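Local coordinates for inactive dihydroorotase-like domain (Chaetomium thermophilum, PDB 5NNL), which is an inactive member of the dihydroorotase-like family, built round a beta/alpha barrel, at residues A[22-28]-A[65-71]; A[17-21]-A[61-65]; A[9-15]-A[39-45]. All coordinates share one frame; numbering follows the deposited sequence. Where two conformers were deposited one is given.

Contact 1 of 3, residues A[22-28]-A[65-71]; sequences RDSEDLQ and NSKRGVY
Gln-28 of helix 26-37 and Gly-69 in the facing loop illustrate how a long side chain can tie a helix to a neighbouring turn. Gln-28 NE2 donates to Gly-69 O over 2.9 Å, nearly straight at 168°. The carbonyl oxygen lies in the plane of the amide, which holds the rotation of that group. The side chain gets there by stretching out, with CG anti to the backbone N (chi1 165°) and the next torsion also extended. A second bond runs from backbone to side chain: Ser-24 N gives its hydrogen to Asn-65 OD1 at 3.0 Å, coming from above the plane of the amide carbonyl. Asn-65 ND2 is engaged by Leu-19 O and Thr-21 O. On the helix side, Ser-24 OG accepts a weak capping bond from Asp-26 N.

In the barrel, the approach to helix 26-37 here meets the loop that leaves helix 56-64 for strand 73-79. That loop contains a type I turn from Ser-66 to Gly-69, closed by Gly-69 N to Ser-66 O.

Arg-68, bent at its second and third torsions, lays one face of its guanidinium on the backbone of Ser-24 and Glu-25, with Glu-25 CA above its centre. Arg-68 CD packs 3.6 Å from Gln-28 NE2, the guanidinium and amide planes standing almost perpendicular.

Apolar contacts accompany the polar bonds. Leu-27 CD2 rests 3.9 Å from Ser-66 CB, while Leu-27 CG comes more loosely to Val-70 CG1. Tyr-71 CE2, at the ring edge, stands 3.9 Å from Gln-28 CG. Beyond the pair, the Tyr-71 ring forms an edge-to-face contact with Phe-326, and Thr-31 OG1 bonds Tyr-71 N.

Contact 2 of 3, residues A[17-21]-A[61-65]; sequences PGLVT and VAQQN
Asn-65 turns its amide nitrogen toward the 17-21 loop, where one ND2 serves two backbone carbonyls. It donates to Thr-21 O over 2.8 Å at 159° and to Leu-19 O over 3.0 Å at a more bent angle of 141°. Both oxygens lie close to the plane of the amide, so the flat group is set against the loop with its two N-H directions in use. The carbonyls receive it differently: ND2 is moderately tilted from the Thr-21 carbonyl plane but stands well above that of Leu-19. With CG beside its own backbone N (chi1 -75°), the Asn-65 side chain is directed back toward Val-61 and the loop acceptors.

Val-61 and Ala-62 add packing contacts. Val-61 presents CG1, the branch anti to its backbone N, to Val-20 O at 3.5 Å, a methyl set on a carbonyl oxygen. Ala-62 CA makes a CA-H...O contact of 3.6 Å with Leu-19 O, and Ala-62 CB lies 3.9 Å from Leu-19 CD1. The leucine oxygen is therefore met by both ND2 and a helix CA-H.

The receiving loop holds a type I turn from Gly-18 to Thr-21, whose own Thr-21 N to Gly-18 O bond is weak; the amide of Asn-65 thus joins two carbonyls of one turn. In the barrel, the turn lies between strand 13-14 and helix 26-37, packed on helix 56-64 through Val-61 and Ala-62. Ile-53 touches both Leu-19 and Ala-62, and Leu-76 of strand 73-79 also packs on Ala-62.

Contact 3 of 3, residues A[9-15]-A[39-45]; sequences LINIAAF and YSMIRIM
Leu-9 O is gripped by two successive backbone N-H groups, Ser-40 N at 3.0 Å and Met-41 N at 3.3 Å, both bonds weak. This forked acceptance marks a beta bulge: Leu-9 pairs with Tyr-39, but Ile-10 pairs with Met-41. Beyond it the parallel strands settle into regular bonding, Asn-11 N to Met-41 O and then Arg-43 N to Asn-11 O, with an angle of only 7° between the short strand axes.

At Ile-12 the chain turns a corner, and the side chain of Arg-43 reaches the carbonyl there. Extended from CG to NE, and with CG anti to the backbone N (chi1 166°), it runs past Ile-12 O and brings NH1 to it at 2.9 Å. Here the oxygen is met in its carbonyl plane and from the edge of the guanidinium. Ser-97 OG takes the NE hydrogen, so more than one partner holds the group. Asn-11 braces the same corner by an Asx turn, OD1 accepting from Ala-13 N as well as from Ile-218 N. The register shifts by one again between Asn-11 and Ala-14, a second beta bulge, after which Ala-14 N bonds Arg-43 O at 2.8 Å and Met-45 N bonds Ala-14 O almost linearly, at 176°.

The apolar partners differ by face. Ile-10 CG1 and Met-41 CB lie side by side on one, whereas Ala-14 CB meets Ile-42 CD1 at 3.9 Å on the other. Tyr-39 sets a ring face against Asn-11 CB. Met-45 SD lies 5.4 Å from the centroid of the Phe-15 ring, at its edge, a Met-aromatic contact.

These are the first two strands of the beta/alpha barrel. Helix 257-271 packs on Leu-9 and Ile-10, helix 26-37 on Tyr-39 and Ile-42, and strand 215-217 on Asn-11 and Ala-13.

The three contacts show an inner and an outer part of one barrel sector. Contact 3 joins the strands, its centre about 6 Å from the centre of the chain, while the centres of contacts 1 and 2 lie about 19 and 18 Å out. The outer two are neighbours, with centres about 7 Å apart, and share Asn-65, whose amide oxygen serves contact 1 and whose nitrogen serves contact 2. Both touch Ile-44: Leu-27 CD1 of contact 1 lies 3.7 Å from Ile-44 CD1, and Leu-19 CD1 of contact 2 lies 3.6 Å from Ile-44 CG2. Leu-19 CD2 also meets Met-45 O, at 3.5 Å. The segments of the contacts are interleaved along the chain.

Contact 1 of 3, residues A[22-28]-A[65-71]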
loop_
_atom_site.group_PDB
_atom_site.type_symbol
_atom_site.label_atom_id
_atom_site.label_comp_id
_atom_site.label_asym_id
_atom_site.label_seq_id
_atom_site.Cartn_x
_atom_site.Cartn_y
_atom_site.Cartn_z
ATOM N N ARG A 22 -16.861 8.372 12.142
ATOM C CA ARG A 22 -17.830 9.329 11.627
ATOM C C ARG A 22 -17.199 10.710 11.503
ATOM O O ARG A 22 -16.586 11.214 12.449
ATOM C CB ARG A 22 -19.046 9.382 12.554
ATOM C CG ARG A 22 -20.164 10.319 12.104
ATOM C CD ARG A 22 -21.063 10.678 13.282
ATOM N NE ARG A 22 -20.390 11.580 14.219
ATOM C CZ ARG A 22 -20.733 12.846 14.456
ATOM N NH1 ARG A 22 -21.772 13.406 13.847
ATOM N NH2 ARG A 22 -20.034 13.563 15.327
ATOM N N ASP A 23 -17.349 11.320 10.327
ATOM C CA ASP A 23 -16.901 12.695 10.095
ATOM C C ASP A 23 -15.415 12.859 10.389
ATOM O O ASP A 23 -14.993 13.823 11.031
ATOM C CB ASP A 23 -17.722 13.677 10.925
ATOM C CG ASP A 23 -19.170 13.704 10.510
ATOM O OD1 ASP A 23 -19.425 13.655 9.288
ATOM O OD2 ASP A 23 -20.048 13.754 11.395
ATOM N N SER A 24 -14.611 11.917 9.914
ATOM C CA SER A 24 -13.176 11.969 10.135
ATOM C C SER A 24 -12.476 12.601 8.941
ATOM O O SER A 24 -12.761 12.258 7.789
ATOM C CB SER A 24 -12.615 10.573 10.384
ATOM O OG SER A 24 -11.257 10.665 10.772
ATOM N N GLU A 25 -11.556 13.520 9.227
ATOM C CA GLU A 25 -10.760 14.159 8.189
ATOM C C GLU A 25 -9.611 13.283 7.701
ATOM O O GLU A 25 -8.924 13.670 6.751
ATOM C CB GLU A 25 -10.204 15.487 8.712
ATOM C CG GLU A 25 -10.433 16.684 7.790
ATOM C CD GLU A 25 -10.451 18.003 8.545
ATOM O OE1 GLU A 25 -10.753 17.993 9.758
ATOM O OE2 GLU A 25 -10.162 19.051 7.928
ATOM N N ASP A 26 -9.399 12.118 8.322
ATOM C CA ASP A 26 -8.226 11.296 8.033
ATOM C C ASP A 26 -8.098 10.977 6.547
ATOM O O ASP A 26 -7.035 11.174 5.952
ATOM C CB ASP A 26 -8.285 10.004 8.851
ATOM C CG ASP A 26 -7.973 10.222 10.322
ATOM O OD1 ASP A 26 -7.835 11.391 10.742
ATOM O OD2 ASP A 26 -7.859 9.215 11.057
ATOM N N LEU A 27 -9.164 10.456 5.934
ATOM C CA LEU A 27 -9.078 10.067 4.530
ATOM C C LEU A 27 -8.646 11.245 3.663
ATOM O O LEU A 27 -7.714 11.129 2.857
ATOM C CB LEU A 27 -10.414 9.500 4.048
ATOM C CG LEU A 27 -10.465 9.113 2.564
ATOM C CD1 LEU A 27 -9.328 8.171 2.187
ATOM C CD2 LEU A 27 -11.799 8.481 2.224
ATOM N N GLN A 28 -9.312 12.394 3.817
ATOM C CA GLN A 28 -8.928 13.582 3.059
ATOM C C GLN A 28 -7.450 13.897 3.238
ATOM O O GLN A 28 -6.714 14.062 2.259
ATOM C CB GLN A 28 -9.766 14.790 3.486
ATOM C CG GLN A 28 -9.184 16.129 3.006
ATOM C CD GLN A 28 -10.107 17.306 3.249
ATOM O OE1 GLN A 28 -9.849 18.140 4.116
ATOM N NE2 GLN A 28 -11.180 17.388 2.469
ATOM N N ASN A 65 -16.928 9.833 4.369
ATOM C CA ASN A 65 -15.718 10.579 4.689
ATOM C C ASN A 65 -14.975 11.066 3.451
ATOM O O ASN A 65 -14.068 11.895 3.582
ATOM C CB ASN A 65 -14.797 9.718 5.551
ATOM C CG ASN A 65 -15.285 9.605 6.980
ATOM O OD1 ASN A 65 -15.844 10.554 7.529
ATOM N ND2 ASN A 65 -15.083 8.443 7.587
ATOM N N SER A 66 -15.330 10.579 2.263
ATOM C CA SER A 66 -14.757 11.074 1.020
ATOM C C SER A 66 -15.552 12.224 0.417
ATOM O O SER A 66 -15.058 12.883 -0.504
ATOM C CB SER A 66 -14.676 9.948 -0.013
ATOM O OG SER A 66 -15.946 9.707 -0.596
ATOM N N LYS A 67 -16.763 12.483 0.915
ATOM C CA LYS A 67 -17.642 13.451 0.273
ATOM C C LYS A 67 -17.160 14.880 0.476
ATOM O O LYS A 67 -17.448 15.750 -0.352
ATOM C CB LYS A 67 -19.068 13.281 0.799
ATOM C CG LYS A 67 -19.694 11.947 0.425
ATOM C CD LYS A 67 -19.989 11.854 -1.075
ATOM C CE LYS A 67 -19.807 10.444 -1.624
ATOM N NZ LYS A 67 -21.047 9.929 -2.269
ATOM N N ARG A 68 -16.435 15.147 1.562
ATOM C CA ARG A 68 -15.829 16.461 1.768
ATOM C C ARG A 68 -14.715 16.769 0.774
ATOM O O ARG A 68 -14.114 17.846 0.875
ATOM C CB ARG A 68 -15.281 16.589 3.196
ATOM C CG ARG A 68 -14.745 15.299 3.798
ATOM C CD ARG A 68 -13.451 15.494 4.578
ATOM N NE ARG A 68 -13.598 16.252 5.819
ATOM C CZ ARG A 68 -14.268 15.832 6.888
ATOM N NH1 ARG A 68 -14.896 14.662 6.881
ATOM N NH2 ARG A 68 -14.323 16.595 7.969
ATOM N N GLY A 69 -14.418 15.871 -0.166
ATOM C CA GLY A 69 -13.433 16.142 -1.196
ATOM C C GLY A 69 -12.082 15.507 -0.936
ATOM O O GLY A 69 -11.552 15.589 0.177
ATOM N N VAL A 70 -11.511 14.873 -1.960
ATOM C CA VAL A 70 -10.195 14.259 -1.865
ATOM C C VAL A 70 -9.289 14.873 -2.924
ATOM O O VAL A 70 -9.747 15.455 -3.911
ATOM C CB VAL A 70 -10.244 12.725 -2.020
ATOM C CG1 VAL A 70 -10.775 12.092 -0.754
ATOM C CG2 VAL A 70 -11.089 12.326 -3.224
ATOM N N TYR A 71 -7.984 14.729 -2.705
ATOM C CA TYR A 71 -6.980 15.380 -3.532
ATOM C C TYR A 71 -6.196 14.408 -4.399
ATOM O O TYR A 71 -5.278 14.832 -5.109
ATOM C CB TYR A 71 -6.034 16.188 -2.642
ATOM C CG TYR A 71 -6.756 17.320 -1.957
ATOM C CD1 TYR A 71 -7.036 18.504 -2.637
ATOM C CD2 TYR A 71 -7.192 17.198 -0.645
ATOM C CE1 TYR A 71 -7.710 19.541 -2.019
ATOM C CE2 TYR A 71 -7.866 18.231 -0.018
ATOM C CZ TYR A 71 -8.125 19.399 -0.712
ATOM O OH TYR A 71 -8.793 20.435 -0.101
#

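Contact 2 of 3, residues A[17-21]-A[61-65]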
loop_
_atom_site.group_PDB
_atom_site.type_symbol
_atom_site.label_atom_id
_atom_site.label_comp_id
_atom_site.label_asym_id
_atom_site.label_seq_id
_atom_site.Cartn_x
_atom_site.Cartn_y
_atom_site.Cartn_z
ATOM N N PRO A 17 -6.137 5.860 9.653
ATOM C CA PRO A 17 -6.605 5.546 11.016
ATOM C C PRO A 17 -8.102 5.721 11.226
ATOM O O PRO A 17 -8.765 4.789 11.695
ATOM C CB PRO A 17 -5.785 6.513 11.879
ATOM C CG PRO A 17 -4.519 6.692 11.130
ATOM C CD PRO A 17 -4.880 6.624 9.665
ATOM N N GLY A 18 -8.653 6.889 10.901
ATOM C CA GLY A 18 -10.065 7.144 11.121
ATOM C C GLY A 18 -10.914 6.879 9.896
ATOM O O GLY A 18 -11.871 7.609 9.622
ATOM N N LEU A 19 -10.575 5.823 9.153
ATOM C CA LEU A 19 -11.313 5.502 7.935
ATOM C C LEU A 19 -12.799 5.309 8.215
ATOM O O LEU A 19 -13.651 5.815 7.474
ATOM C CB LEU A 19 -10.730 4.244 7.289
ATOM C CG LEU A 19 -11.423 3.757 6.016
ATOM C CD1 LEU A 19 -11.309 4.793 4.909
ATOM C CD2 LEU A 19 -10.841 2.426 5.573
ATOM N N VAL A 20 -13.128 4.570 9.271
ATOM C CA VAL A 20 -14.509 4.236 9.593
ATOM C C VAL A 20 -15.011 5.049 10.786
ATOM O O VAL A 20 -16.017 4.694 11.398
ATOM C CB VAL A 20 -14.678 2.726 9.833
ATOM C CG1 VAL A 20 -14.527 1.968 8.521
ATOM C CG2 VAL A 20 -13.676 2.219 10.869
ATOM N N THR A 21 -14.320 6.132 11.129
ATOM C CA THR A 21 -14.823 7.070 12.120
ATOM C C THR A 21 -15.761 8.070 11.458
ATOM O O THR A 21 -15.498 8.557 10.355
ATOM C CB THR A 21 -13.671 7.811 12.801
ATOM O OG1 THR A 21 -12.817 6.871 13.462
ATOM C CG2 THR A 21 -14.198 8.821 13.824
ATOM N N VAL A 61 -19.785 4.579 5.896
ATOM C CA VAL A 61 -19.075 5.573 6.696
ATOM C C VAL A 61 -17.797 5.997 5.985
ATOM O O VAL A 61 -17.482 7.191 5.896
ATOM C CB VAL A 61 -18.784 5.026 8.106
ATOM C CG1 VAL A 61 -18.055 6.069 8.947
ATOM C CG2 VAL A 61 -20.077 4.604 8.795
ATOM N N ALA A 62 -17.042 5.027 5.464
ATOM C CA ALA A 62 -15.845 5.356 4.698
ATOM C C ALA A 62 -16.196 6.196 3.477
ATOM O O ALA A 62 -15.494 7.162 3.155
ATOM C CB ALA A 62 -15.124 4.075 4.280
ATOM N N GLN A 63 -17.290 5.851 2.795
ATOM C CA GLN A 63 -17.689 6.592 1.604
ATOM C C GLN A 63 -18.072 8.026 1.948
ATOM O O GLN A 63 -17.708 8.964 1.230
ATOM C CB GLN A 63 -18.849 5.877 0.912
ATOM C CG GLN A 63 -18.456 4.565 0.254
ATOM C CD GLN A 63 -19.649 3.761 -0.225
ATOM O OE1 GLN A 63 -20.737 3.838 0.347
ATOM N NE2 GLN A 63 -19.447 2.983 -1.280
ATOM N N GLN A 64 -18.808 8.217 3.047
ATOM C CA GLN A 64 -19.180 9.567 3.458
ATOM C C GLN A 64 -17.947 10.417 3.733
ATOM O O GLN A 64 -17.906 11.600 3.373
ATOM C CB GLN A 64 -20.077 9.517 4.697
ATOM C CG GLN A 64 -21.474 10.079 4.473
ATOM C CD GLN A 64 -22.257 9.307 3.426
ATOM O OE1 GLN A 64 -22.853 9.894 2.521
ATOM N NE2 GLN A 64 -22.266 7.982 3.550
ATOM N N ASN A 65 -16.928 9.833 4.369
ATOM C CA ASN A 65 -15.718 10.579 4.689
ATOM C C ASN A 65 -14.975 11.066 3.451
ATOM O O ASN A 65 -14.068 11.895 3.582
ATOM C CB ASN A 65 -14.797 9.718 5.551
ATOM C CG ASN A 65 -15.285 9.605 6.980
ATOM O OD1 ASN A 65 -15.844 10.554 7.529
ATOM N ND2 ASN A 65 -15.083 8.443 7.587
#

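Contact 3 of 3, residues A[9-15]-A[39-45]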
loop_
_atom_site.group_PDB
_atom_site.type_symbol
_atom_site.label_atom_id
_atom_site.label_comp_id
_atom_site.label_asym_id
_atom_site.label_seq_id
_atom_site.Cartn_x
_atom_site.Cartn_y
_atom_site.Cartn_z
ATOM N N LEU A 9 1.890 8.241 -9.548
ATOM C CA LEU A 9 2.269 6.978 -8.930
ATOM C C LEU A 9 1.110 6.403 -8.125
ATOM O O LEU A 9 0.105 7.068 -7.856
ATOM C CB LEU A 9 3.511 7.157 -8.048
ATOM C CG LEU A 9 4.774 7.623 -8.782
ATOM C CD1 LEU A 9 5.918 7.836 -7.794
ATOM C CD2 LEU A 9 5.190 6.633 -9.878
ATOM N N ILE A 10 1.270 5.140 -7.735
ATOM C CA ILE A 10 0.197 4.349 -7.151
ATOM C C ILE A 10 0.701 3.711 -5.867
ATOM O O ILE A 10 1.744 3.046 -5.865
ATOM C CB ILE A 10 -0.306 3.274 -8.133
ATOM C CG1 ILE A 10 -0.835 3.939 -9.407
ATOM C CG2 ILE A 10 -1.381 2.406 -7.481
ATOM C CD1 ILE A 10 -1.261 2.967 -10.499
ATOM N N ASN A 11 -0.028 3.925 -4.776
ATOM C CA ASN A 11 0.214 3.245 -3.508
ATOM C C ASN A 11 -0.971 2.325 -3.242
ATOM O O ASN A 11 -2.082 2.796 -2.975
ATOM C CB ASN A 11 0.392 4.237 -2.361
ATOM C CG ASN A 11 0.507 3.546 -1.013
ATOM O OD1 ASN A 11 0.945 2.398 -0.929
ATOM N ND2 ASN A 11 0.101 4.233 0.044
ATOM N N ILE A 12 -0.738 1.010 -3.318
ATOM C CA ILE A 12 -1.830 0.053 -3.155
ATOM C C ILE A 12 -2.188 -0.228 -1.704
ATOM O O ILE A 12 -3.023 -1.104 -1.447
ATOM C CB ILE A 12 -1.505 -1.292 -3.832
ATOM C CG1 ILE A 12 -0.216 -1.883 -3.254
ATOM C CG2 ILE A 12 -1.368 -1.098 -5.322
ATOM C CD1 ILE A 12 -0.086 -3.367 -3.457
ATOM N N ALA A 13 -1.587 0.474 -0.746
ATOM C CA ALA A 13 -1.900 0.254 0.667
ATOM C C ALA A 13 -1.648 1.575 1.395
ATOM O O ALA A 13 -0.544 1.832 1.879
ATOM C CB ALA A 13 -1.074 -0.880 1.260
ATOM N N ALA A 14 -2.683 2.410 1.453
ATOM C CA ALA A 14 -2.643 3.660 2.196
ATOM C C ALA A 14 -3.440 3.479 3.479
ATOM O O ALA A 14 -4.648 3.218 3.432
ATOM C CB ALA A 14 -3.201 4.815 1.366
ATOM N N PHE A 15 -2.770 3.620 4.616
ATOM C CA PHE A 15 -3.410 3.405 5.904
ATOM C C PHE A 15 -4.134 4.670 6.350
ATOM O O PHE A 15 -3.567 5.767 6.313
ATOM C CB PHE A 15 -2.371 2.989 6.943
ATOM C CG PHE A 15 -2.958 2.617 8.274
ATOM C CD1 PHE A 15 -3.711 1.462 8.422
ATOM C CD2 PHE A 15 -2.744 3.417 9.383
ATOM C CE1 PHE A 15 -4.246 1.119 9.652
ATOM C CE2 PHE A 15 -3.274 3.082 10.611
ATOM C CZ PHE A 15 -4.026 1.930 10.746
ATOM N N TYR A 39 1.710 10.475 -5.480
ATOM C CA TYR A 39 0.749 9.392 -5.649
ATOM C C TYR A 39 -0.594 9.991 -6.053
ATOM O O TYR A 39 -1.269 10.625 -5.236
ATOM C CB TYR A 39 0.629 8.578 -4.361
ATOM C CG TYR A 39 1.958 8.074 -3.844
ATOM C CD1 TYR A 39 2.593 6.992 -4.443
ATOM C CD2 TYR A 39 2.585 8.688 -2.770
ATOM C CE1 TYR A 39 3.816 6.533 -3.983
ATOM C CE2 TYR A 39 3.807 8.235 -2.298
ATOM C CZ TYR A 39 4.419 7.156 -2.912
ATOM O OH TYR A 39 5.636 6.693 -2.457
ATOM N N SER A 40 -0.979 9.796 -7.315
ATOM C CA SER A 40 -2.268 10.260 -7.813
ATOM C C SER A 40 -3.363 9.207 -7.687
ATOM O O SER A 40 -4.515 9.490 -8.029
ATOM C CB SER A 40 -2.142 10.696 -9.278
ATOM O OG SER A 40 -1.750 9.614 -10.106
ATOM N N MET A 41 -3.029 8.007 -7.213
ATOM C CA MET A 41 -3.992 6.929 -7.038
ATOM C C MET A 41 -3.543 6.077 -5.864
ATOM O O MET A 41 -2.395 5.625 -5.834
ATOM C CB MET A 41 -4.096 6.065 -8.299
ATOM C CG MET A 41 -5.452 6.100 -8.985
ATOM S SD MET A 41 -6.759 5.305 -8.029
ATOM C CE MET A 41 -7.387 4.144 -9.237
ATOM N N ILE A 42 -4.442 5.851 -4.912
ATOM C CA ILE A 42 -4.132 5.056 -3.729
ATOM C C ILE A 42 -5.285 4.104 -3.451
ATOM O O ILE A 42 -6.458 4.469 -3.587
ATOM C CB ILE A 42 -3.850 5.940 -2.494
ATOM C CG1 ILE A 42 -5.087 6.755 -2.105
ATOM C CG2 ILE A 42 -2.667 6.855 -2.762
ATOM C CD1 ILE A 42 -4.943 7.506 -0.785
ATOM N N ARG A 43 -4.945 2.878 -3.066
ATOM C CA ARG A 43 -5.913 1.949 -2.505
ATOM C C ARG A 43 -5.914 2.112 -0.994
ATOM O O ARG A 43 -4.854 2.088 -0.358
ATOM C CB ARG A 43 -5.587 0.504 -2.886
ATOM C CG ARG A 43 -6.344 -0.529 -2.055
ATOM C CD ARG A 43 -6.032 -1.962 -2.452
ATOM N NE ARG A 43 -6.609 -2.881 -1.478
ATOM C CZ ARG A 43 -6.083 -3.130 -0.282
ATOM N NH1 ARG A 43 -4.953 -2.539 0.094
ATOM N NH2 ARG A 43 -6.688 -3.973 0.543
ATOM N N ILE A 44 -7.100 2.285 -0.428
ATOM C CA ILE A 44 -7.256 2.506 1.002
ATOM C C ILE A 44 -7.314 1.156 1.702
ATOM O O ILE A 44 -8.123 0.292 1.343
ATOM C CB ILE A 44 -8.517 3.338 1.290
ATOM C CG1 ILE A 44 -8.535 4.610 0.430
ATOM C CG2 ILE A 44 -8.595 3.690 2.763
ATOM C CD1 ILE A 44 -7.325 5.504 0.612
ATOM N N MET A 45 -6.455 0.973 2.695
ATOM C CA MET A 45 -6.428 -0.272 3.451
ATOM C C MET A 45 -7.727 -0.414 4.234
ATOM O O MET A 45 -8.043 0.458 5.055
ATOM C CB MET A 45 -5.231 -0.296 4.396
ATOM C CG MET A 45 -3.885 -0.208 3.683
ATOM S SD MET A 45 -2.482 -0.245 4.807
ATOM C CE MET A 45 -2.604 -1.916 5.441
#